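Local coordinates for protein 2,3-dihydroxy-2,3-dihydrophenylpropionate dehydrogenase (Pseudomonas sp. MC1, PDB 5XTF) that catalyses the NAD-dependent oxidation of naphthalene cis-dihydrodiol to 1,2-dihydroxynaphthalene as a tetrameric short-chain dehydrogenase, at residues G96-N104 / E146-T157. Numbering follows the deposited sequence.
Sequences GHLDCFIAN and ELKKTNGSVVMT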
loop_
_atom_site.group_PDB
_atom_site.type_symbol
_atom_site.label_atom_id
_atom_site.label_comp_id
_atom_site.label_asym_id
_atom_site.label_seq_id
_atom_site.Cartn_x
_atom_site.Cartn_y
_atom_site.Cartn_z
ATOM N N GLY B 96 7.541 -37.465 -10.832
ATOM C CA GLY B 96 6.512 -38.061 -9.990
ATOM C C GLY B 96 5.504 -37.128 -9.365
ATOM O O GLY B 96 4.317 -37.453 -9.302
ATOM N N HIS B 97 5.955 -35.967 -8.904
ATOM C CA HIS B 97 5.081 -34.983 -8.272
ATOM C C HIS B 97 5.649 -33.595 -8.562
ATOM O O HIS B 97 6.710 -33.451 -9.174
ATOM C CB HIS B 97 4.966 -35.240 -6.760
ATOM C CG HIS B 97 6.257 -35.049 -6.031
ATOM N ND1 HIS B 97 7.198 -36.048 -5.909
ATOM C CD2 HIS B 97 6.793 -33.954 -5.434
ATOM C CE1 HIS B 97 8.247 -35.585 -5.251
ATOM N NE2 HIS B 97 8.030 -34.316 -4.954
ATOM N N LEU B 98 4.929 -32.563 -8.130
ATOM C CA LEU B 98 5.380 -31.186 -8.297
ATOM C C LEU B 98 5.138 -30.459 -6.984
ATOM O O LEU B 98 4.009 -30.454 -6.484
ATOM C CB LEU B 98 4.646 -30.492 -9.450
ATOM C CG LEU B 98 4.952 -28.999 -9.658
ATOM C CD1 LEU B 98 6.390 -28.771 -10.144
ATOM C CD2 LEU B 98 3.989 -28.399 -10.631
ATOM N N ASP B 99 6.186 -29.852 -6.421
ATOM C CA ASP B 99 6.031 -29.119 -5.166
ATOM C C ASP B 99 5.878 -27.613 -5.339
ATOM O O ASP B 99 5.190 -26.984 -4.536
ATOM C CB ASP B 99 7.214 -29.386 -4.228
ATOM C CG ASP B 99 7.329 -30.847 -3.844
ATOM O OD1 ASP B 99 6.573 -31.282 -2.945
ATOM O OD2 ASP B 99 8.172 -31.562 -4.445
ATOM N N CYS B 100 6.508 -27.007 -6.339
ATOM C CA CYS B 100 6.493 -25.559 -6.469
ATOM C C CYS B 100 6.445 -25.196 -7.941
ATOM O O CYS B 100 7.127 -25.819 -8.757
ATOM C CB CYS B 100 7.727 -24.926 -5.808
ATOM S SG CYS B 100 7.730 -23.089 -5.804
ATOM N N PHE B 101 5.617 -24.221 -8.282
ATOM C CA PHE B 101 5.574 -23.669 -9.630
ATOM C C PHE B 101 5.976 -22.203 -9.565
ATOM O O PHE B 101 5.377 -21.424 -8.809
ATOM C CB PHE B 101 4.186 -23.805 -10.264
ATOM C CG PHE B 101 4.094 -23.169 -11.631
ATOM C CD1 PHE B 101 4.717 -23.757 -12.719
ATOM C CD2 PHE B 101 3.405 -21.988 -11.828
ATOM C CE1 PHE B 101 4.655 -23.187 -13.978
ATOM C CE2 PHE B 101 3.338 -21.413 -13.095
ATOM C CZ PHE B 101 3.966 -22.017 -14.162
ATOM N N ILE B 102 6.988 -21.832 -10.348
ATOM C CA ILE B 102 7.504 -20.472 -10.406
ATOM C C ILE B 102 7.158 -19.918 -11.775
ATOM O O ILE B 102 7.726 -20.346 -12.789
ATOM C CB ILE B 102 9.015 -20.405 -10.166
ATOM C CG1 ILE B 102 9.370 -20.983 -8.795
ATOM C CG2 ILE B 102 9.505 -18.975 -10.310
ATOM C CD1 ILE B 102 10.835 -20.847 -8.451
ATOM N N ALA B 103 6.221 -18.976 -11.805
ATOM C CA ALA B 103 5.830 -18.309 -13.036
ATOM C C ALA B 103 6.668 -17.047 -13.136
ATOM O O ALA B 103 6.514 -16.130 -12.322
ATOM C CB ALA B 103 4.338 -18.001 -13.028
ATOM N N ASN B 104 7.550 -16.994 -14.131
ATOM C CA ASN B 104 8.583 -15.967 -14.176
ATOM C C ASN B 104 8.811 -15.379 -15.555
ATOM O O ASN B 104 9.389 -14.290 -15.645
ATOM C CB ASN B 104 9.912 -16.533 -13.638
ATOM C CG ASN B 104 11.110 -15.668 -13.971
ATOM O OD1 ASN B 104 11.243 -14.541 -13.473
ATOM N ND2 ASN B 104 11.994 -16.185 -14.817
ATOM N N GLU B 146 -1.658 -30.837 -9.493
ATOM C CA GLU B 146 -0.465 -31.437 -8.902
ATOM C C GLU B 146 -0.007 -30.713 -7.637
ATOM O O GLU B 146 0.491 -31.357 -6.708
ATOM C CB GLU B 146 0.658 -31.473 -9.937
ATOM C CG GLU B 146 0.404 -32.508 -11.044
ATOM C CD GLU B 146 0.334 -33.947 -10.492
ATOM O OE1 GLU B 146 1.154 -34.296 -9.604
ATOM O OE2 GLU B 146 -0.553 -34.726 -10.922
ATOM N N LEU B 147 -0.169 -29.387 -7.579
ATOM C CA LEU B 147 0.131 -28.654 -6.350
ATOM C C LEU B 147 -0.809 -29.038 -5.210
ATOM O O LEU B 147 -0.392 -29.035 -4.043
ATOM C CB LEU B 147 0.065 -27.150 -6.616
ATOM C CG LEU B 147 1.111 -26.620 -7.602
ATOM C CD1 LEU B 147 0.863 -25.175 -7.920
ATOM C CD2 LEU B 147 2.496 -26.781 -7.001
ATOM N N LYS B 148 -2.069 -29.363 -5.519
ATOM C CA LYS B 148 -3.010 -29.787 -4.484
ATOM C C LYS B 148 -2.632 -31.132 -3.872
ATOM O O LYS B 148 -2.896 -31.368 -2.682
ATOM C CB LYS B 148 -4.424 -29.861 -5.058
ATOM C CG LYS B 148 -5.027 -28.515 -5.438
ATOM C CD LYS B 148 -6.552 -28.624 -5.529
ATOM C CE LYS B 148 -7.178 -27.331 -6.041
ATOM N NZ LYS B 148 -8.615 -27.528 -6.399
ATOM N N LYS B 149 -2.054 -32.031 -4.677
ATOM C CA LYS B 149 -1.642 -33.337 -4.178
ATOM C C LYS B 149 -0.457 -33.221 -3.242
ATOM O O LYS B 149 -0.300 -34.040 -2.334
ATOM C CB LYS B 149 -1.284 -34.253 -5.338
ATOM C CG LYS B 149 -2.455 -34.636 -6.237
ATOM C CD LYS B 149 -1.937 -35.647 -7.251
ATOM C CE LYS B 149 -2.799 -35.772 -8.475
ATOM N NZ LYS B 149 -2.321 -36.925 -9.288
ATOM N N THR B 150 0.381 -32.213 -3.432
ATOM C CA THR B 150 1.519 -32.013 -2.550
ATOM C C THR B 150 1.306 -30.854 -1.586
ATOM O O THR B 150 2.197 -30.578 -0.771
ATOM C CB THR B 150 2.779 -31.768 -3.378
ATOM O OG1 THR B 150 2.581 -30.587 -4.173
ATOM C CG2 THR B 150 3.048 -32.964 -4.316
ATOM N N ASN B 151 0.152 -30.181 -1.664
ATOM C CA ASN B 151 -0.113 -28.931 -0.962
ATOM C C ASN B 151 1.086 -27.998 -1.104
ATOM O O ASN B 151 1.728 -27.586 -0.132
ATOM C CB ASN B 151 -0.477 -29.190 0.501
ATOM C CG ASN B 151 -1.816 -29.901 0.652
ATOM O OD1 ASN B 151 -2.471 -30.303 -0.334
ATOM N ND2 ASN B 151 -2.226 -30.076 1.899
ATOM N N GLY B 152 1.392 -27.692 -2.353
ATOM C CA GLY B 152 2.613 -27.007 -2.698
ATOM C C GLY B 152 2.445 -25.513 -2.726
ATOM O O GLY B 152 1.519 -24.956 -2.132
ATOM N N SER B 153 3.354 -24.844 -3.432
ATOM C CA SER B 153 3.259 -23.394 -3.501
ATOM C C SER B 153 3.434 -22.888 -4.931
ATOM O O SER B 153 3.818 -23.622 -5.848
ATOM C CB SER B 153 4.280 -22.727 -2.560
ATOM O OG SER B 153 5.605 -22.906 -3.011
ATOM N N VAL B 154 3.116 -21.602 -5.101
ATOM C CA VAL B 154 3.363 -20.846 -6.320
ATOM C C VAL B 154 4.209 -19.634 -5.966
ATOM O O VAL B 154 3.991 -19.002 -4.927
ATOM C CB VAL B 154 2.044 -20.404 -6.983
ATOM C CG1 VAL B 154 2.327 -19.586 -8.212
ATOM C CG2 VAL B 154 1.223 -21.605 -7.328
ATOM N N VAL B 155 5.174 -19.306 -6.821
ATOM C CA VAL B 155 5.898 -18.042 -6.734
ATOM C C VAL B 155 5.823 -17.388 -8.094
ATOM O O VAL B 155 6.175 -18.013 -9.100
ATOM C CB VAL B 155 7.366 -18.205 -6.315
ATOM C CG1 VAL B 155 7.967 -16.834 -6.018
ATOM C CG2 VAL B 155 7.487 -19.127 -5.118
ATOM N N MET B 156 5.347 -16.146 -8.132
ATOM C CA MET B 156 5.320 -15.354 -9.343
ATOM C C MET B 156 6.397 -14.284 -9.283
ATOM O O MET B 156 6.721 -13.753 -8.215
ATOM C CB MET B 156 3.958 -14.690 -9.548
ATOM C CG MET B 156 2.841 -15.653 -9.921
ATOM S SD MET B 156 1.212 -14.873 -9.851
ATOM C CE MET B 156 0.681 -15.272 -8.194
ATOM N N THR B 157 6.956 -13.975 -10.436
ATOM C CA THR B 157 7.828 -12.820 -10.563
ATOM C C THR B 157 6.952 -11.595 -10.832
ATOM O O THR B 157 6.270 -11.513 -11.865
ATOM C CB THR B 157 8.855 -13.040 -11.676
ATOM O OG1 THR B 157 9.740 -14.116 -11.322
ATOM C CG2 THR B 157 9.660 -11.781 -11.929
HETATM O O HOH W 1 2.301 -33.324 -7.374
#
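F101 and A103 pair with strand 153-157 as parallel neighbours in the central Rossmann sheet. Each residue gives its N-H and C=O to the partner strand: F101 N to S153 O, V155 N to F101 O (2.9 Å), A103 N to V155 O and T157 N to A103 O. S153 N to D99 O begins the ladder.

Two side-chain bonds extend it at its ends. T150 OG1 donates to L98 O at 2.7 Å. This OG1 lies between the backbone N and the carbonyl carbon (chi1 61°), and CG2, opposite the carbonyl carbon, meets H97 CB at 3.9 Å. At the far end T157 OG1 donates to N104 OD1 at 2.7 Å. N104 CG lies opposite its own backbone N (chi1 165°), which carries OD1 over to the threonine. A leucine here would probably leave T157 OG1 without this acceptor and disturb the NAD site to which N104 belongs. A water takes the N-H of L98 and lies 2.8 Å from E146 O and 2.7 Å from E146 OE1.

Apolar side chains also touch on both faces of the sheet. C100 SG meets V155 CG2 on one. On the other, L147 CD1 touches F101 CB at 4.3 Å, and V154 CG1 sits at the ring edge.

The strand pair is held by backbone bonds between largely apolar faces and runs out into polar groups at the NAD site, with T157 near K176.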